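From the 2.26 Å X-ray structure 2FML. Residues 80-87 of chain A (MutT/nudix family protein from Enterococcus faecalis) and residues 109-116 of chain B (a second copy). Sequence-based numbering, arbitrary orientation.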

# COMPACT_ATOMS: atom_id res chain seq x y z
N ASN A 80 -10.00 15.84 -0.66
CA ASN A 80 -9.90 17.24 -1.07
C ASN A 80 -8.43 17.56 -1.43
O ASN A 80 -7.49 17.04 -0.77
N ARG A 81 -8.24 18.44 -2.42
CA ARG A 81 -6.90 18.91 -2.85
C ARG A 81 -5.87 19.31 -1.74
O ARG A 81 -4.67 19.06 -1.87
N ASN A 82 -6.35 19.92 -0.67
CA ASN A 82 -5.47 20.34 0.41
C ASN A 82 -5.26 19.31 1.58
O ASN A 82 -4.87 19.69 2.68
N GLU A 83 -5.51 18.02 1.32
CA GLU A 83 -5.54 16.95 2.32
C GLU A 83 -4.76 15.73 1.78
O GLU A 83 -4.90 15.38 0.63
N SER A 84 -4.02 15.05 2.65
CA SER A 84 -3.44 13.75 2.30
C SER A 84 -4.59 12.80 2.45
O SER A 84 -5.62 13.17 3.04
N THR A 85 -4.40 11.58 1.92
CA THR A 85 -5.39 10.54 2.08
C THR A 85 -5.60 10.16 3.54
O THR A 85 -6.73 9.86 3.92
N GLU A 86 -4.52 10.10 4.32
CA GLU A 86 -4.58 9.93 5.77
C GLU A 86 -5.56 10.94 6.48
O GLU A 86 -6.46 10.54 7.23
N ASP A 87 -5.36 12.23 6.26
CA ASP A 87 -6.24 13.30 6.77
C ASP A 87 -7.69 13.04 6.32
O ASP A 87 -8.65 13.15 7.10
N LEU B 109 3.22 -1.02 -2.63
CA LEU B 109 3.89 -0.63 -1.40
C LEU B 109 3.06 0.37 -0.57
O LEU B 109 2.72 0.12 0.60
N HIS B 110 2.61 1.44 -1.19
CA HIS B 110 2.08 2.55 -0.42
C HIS B 110 1.73 3.71 -1.33
O HIS B 110 2.41 4.01 -2.31
N SER B 111 0.64 4.37 -1.00
CA SER B 111 0.26 5.55 -1.72
C SER B 111 0.66 6.80 -1.01
O SER B 111 0.25 7.05 0.13
N PHE B 112 1.40 7.62 -1.78
CA PHE B 112 1.97 8.93 -1.31
C PHE B 112 1.14 10.11 -1.77
O PHE B 112 0.92 10.27 -2.96
N SER B 113 0.61 10.89 -0.83
CA SER B 113 -0.39 11.93 -1.12
C SER B 113 -0.29 13.29 -0.34
O SER B 113 -1.25 14.10 -0.33
N ARG B 114 0.87 13.56 0.26
CA ARG B 114 1.10 14.86 0.87
C ARG B 114 0.73 15.92 -0.18
O ARG B 114 1.23 15.87 -1.32
N PRO B 115 -0.23 16.83 0.17
CA PRO B 115 -0.78 17.69 -0.86
C PRO B 115 0.24 18.49 -1.74
O PRO B 115 0.02 18.66 -2.96
N ASP B 116 1.35 18.92 -1.15
CA ASP B 116 2.43 19.57 -1.87
C ASP B 116 3.66 18.68 -2.23
O ASP B 116 4.73 19.22 -2.46

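Contact between residues 80-87 of chain A and 109-116 of chain B, two copies of one protein, buries 359 Å² and centres on Pro B115 and Ser B113, the two side chains of chain B in contact that point toward chain A. Pro B115 is covered most. Its ring, puckered C-gamma exo, lies against backbone at the end of the chain A turn: CG is 3.5 Å from both Asn A82 C and Glu A83 N, and CD is 4.3 Å from Ser A84 CB. Arg A81 starts away from chain B (chi1 t, chi2 off at -95°), but a bend at chi2 brings the guanidinium back to the proline, where NH1 donates to Pro B115 O at 2.8 Å, nearly linear and close to the guanidinium plane; NH1 also lies 3.8 Å from Pro B115 CB.

Ser B113 (p) meets the start of the chain A helix. Its OG accepts from Thr A85 N at 2.8 Å with an almost straight angle, occupying a backbone NH of the first turn. Ser A84 (p), the N-cap, takes another: its OG accepts from Asp A87 N at 3.2 Å. Ser A84 CB packs 3.6 Å from Ser B113 OG, while Ser A84 CA makes a CA-H...O contact of 3.4 Å with Ser B113 O.

Waters fill the remaining polar gaps. Water 1 donates to Glu A83 O and Ser B113 O, both at 2.7 Å, linking carbonyls that are themselves 4.0 Å apart. Water 2 joins Thr A85 OG1 (2.9 Å) and Ser B113 OG (2.4 Å), and donates to Glu A86 OE1 (2.6 Å) and Ser B111 O (2.9 Å). The bent Glu A86 side chain (m, p) brings its carboxylate nearer chain B; OE2 sits 4.0 Å from His B110 NE2, at the ring edge, and water 3 bridges them, 2.7 Å from OE2 and 2.8 Å from NE2.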

# COMPACT_ATOMS: atom_id res chain seq x y z
CB ASN A 80 -10.28 18.12 0.13
CG ASN A 80 -11.78 18.01 0.54
OD1 ASN A 80 -12.12 18.38 1.66
ND2 ASN A 80 -12.65 17.59 -0.37
CB ARG A 81 -7.02 20.07 -3.87
CG ARG A 81 -5.74 20.28 -4.70
CD ARG A 81 -4.96 21.34 -4.04
NE ARG A 81 -3.68 21.62 -4.68
CZ ARG A 81 -2.52 21.00 -4.46
NH1 ARG A 81 -2.41 19.96 -3.61
NH2 ARG A 81 -1.47 21.44 -5.13
CB ASN A 82 -5.96 21.71 0.96
CG ASN A 82 -7.27 21.59 1.79
OD1 ASN A 82 -7.83 20.47 1.93
ND2 ASN A 82 -7.76 22.72 2.35
CB GLU A 83 -6.95 16.36 2.34
CG GLU A 83 -7.89 16.91 3.31
CD GLU A 83 -9.16 16.07 3.38
OE1 GLU A 83 -9.66 15.54 2.33
OE2 GLU A 83 -9.65 15.97 4.52
CB SER A 84 -2.32 13.40 3.27
OG SER A 84 -2.89 13.34 4.55
CB THR A 85 -5.12 9.28 1.22
OG1 THR A 85 -3.87 8.68 1.59
CG2 THR A 85 -5.18 9.58 -0.29
CB GLU A 86 -3.17 10.09 6.38
CG GLU A 86 -2.24 8.96 6.15
CD GLU A 86 -1.44 9.07 4.82
OE1 GLU A 86 -1.65 10.03 4.03
OE2 GLU A 86 -0.57 8.19 4.59
CB ASP A 87 -5.83 14.61 6.10
CG ASP A 87 -4.55 15.19 6.65
OD1 ASP A 87 -4.10 14.75 7.75
OD2 ASP A 87 -4.01 16.14 6.00
CB LEU B 109 5.21 -0.01 -1.84
CG LEU B 109 6.38 0.37 -1.01
CD1 LEU B 109 6.85 -0.93 -0.19
CD2 LEU B 109 7.54 0.95 -1.91
CB HIS B 110 3.12 2.98 0.69
CG HIS B 110 2.60 4.01 1.65
ND1 HIS B 110 1.95 3.69 2.83
CD2 HIS B 110 2.67 5.36 1.62
CE1 HIS B 110 1.60 4.80 3.46
NE2 HIS B 110 2.01 5.83 2.74
CB SER B 111 -1.25 5.61 -2.03
OG SER B 111 -1.57 4.48 -2.82
CB PHE B 112 3.46 9.01 -1.65
CG PHE B 112 4.31 8.10 -0.83
CD1 PHE B 112 4.86 8.51 0.37
CD2 PHE B 112 4.55 6.80 -1.27
CE1 PHE B 112 5.64 7.56 1.14
CE2 PHE B 112 5.34 5.89 -0.50
CZ PHE B 112 5.86 6.27 0.66
CB SER B 113 -1.79 11.37 -0.88
OG SER B 113 -2.00 11.13 0.52
CB ARG B 114 2.57 14.92 1.34
CG ARG B 114 2.97 16.21 2.00
CD ARG B 114 4.36 16.04 2.77
NE ARG B 114 5.47 15.48 1.93
CZ ARG B 114 6.12 16.15 0.95
NH1 ARG B 114 7.11 15.53 0.28
NH2 ARG B 114 5.77 17.45 0.66
CB PRO B 115 -1.74 18.65 -0.07
CG PRO B 115 -2.00 17.97 1.20
CD PRO B 115 -0.86 17.05 1.49
CB ASP B 116 2.88 20.86 -1.05
CG ASP B 116 3.40 20.51 0.42
OD1 ASP B 116 3.11 19.38 0.97
OD2 ASP B 116 4.14 21.39 0.99
O HOH W 1 -3.64 14.34 -1.50
O HOH W 2 -1.06 9.19 1.63
O HOH W 3 1.83 8.55 3.39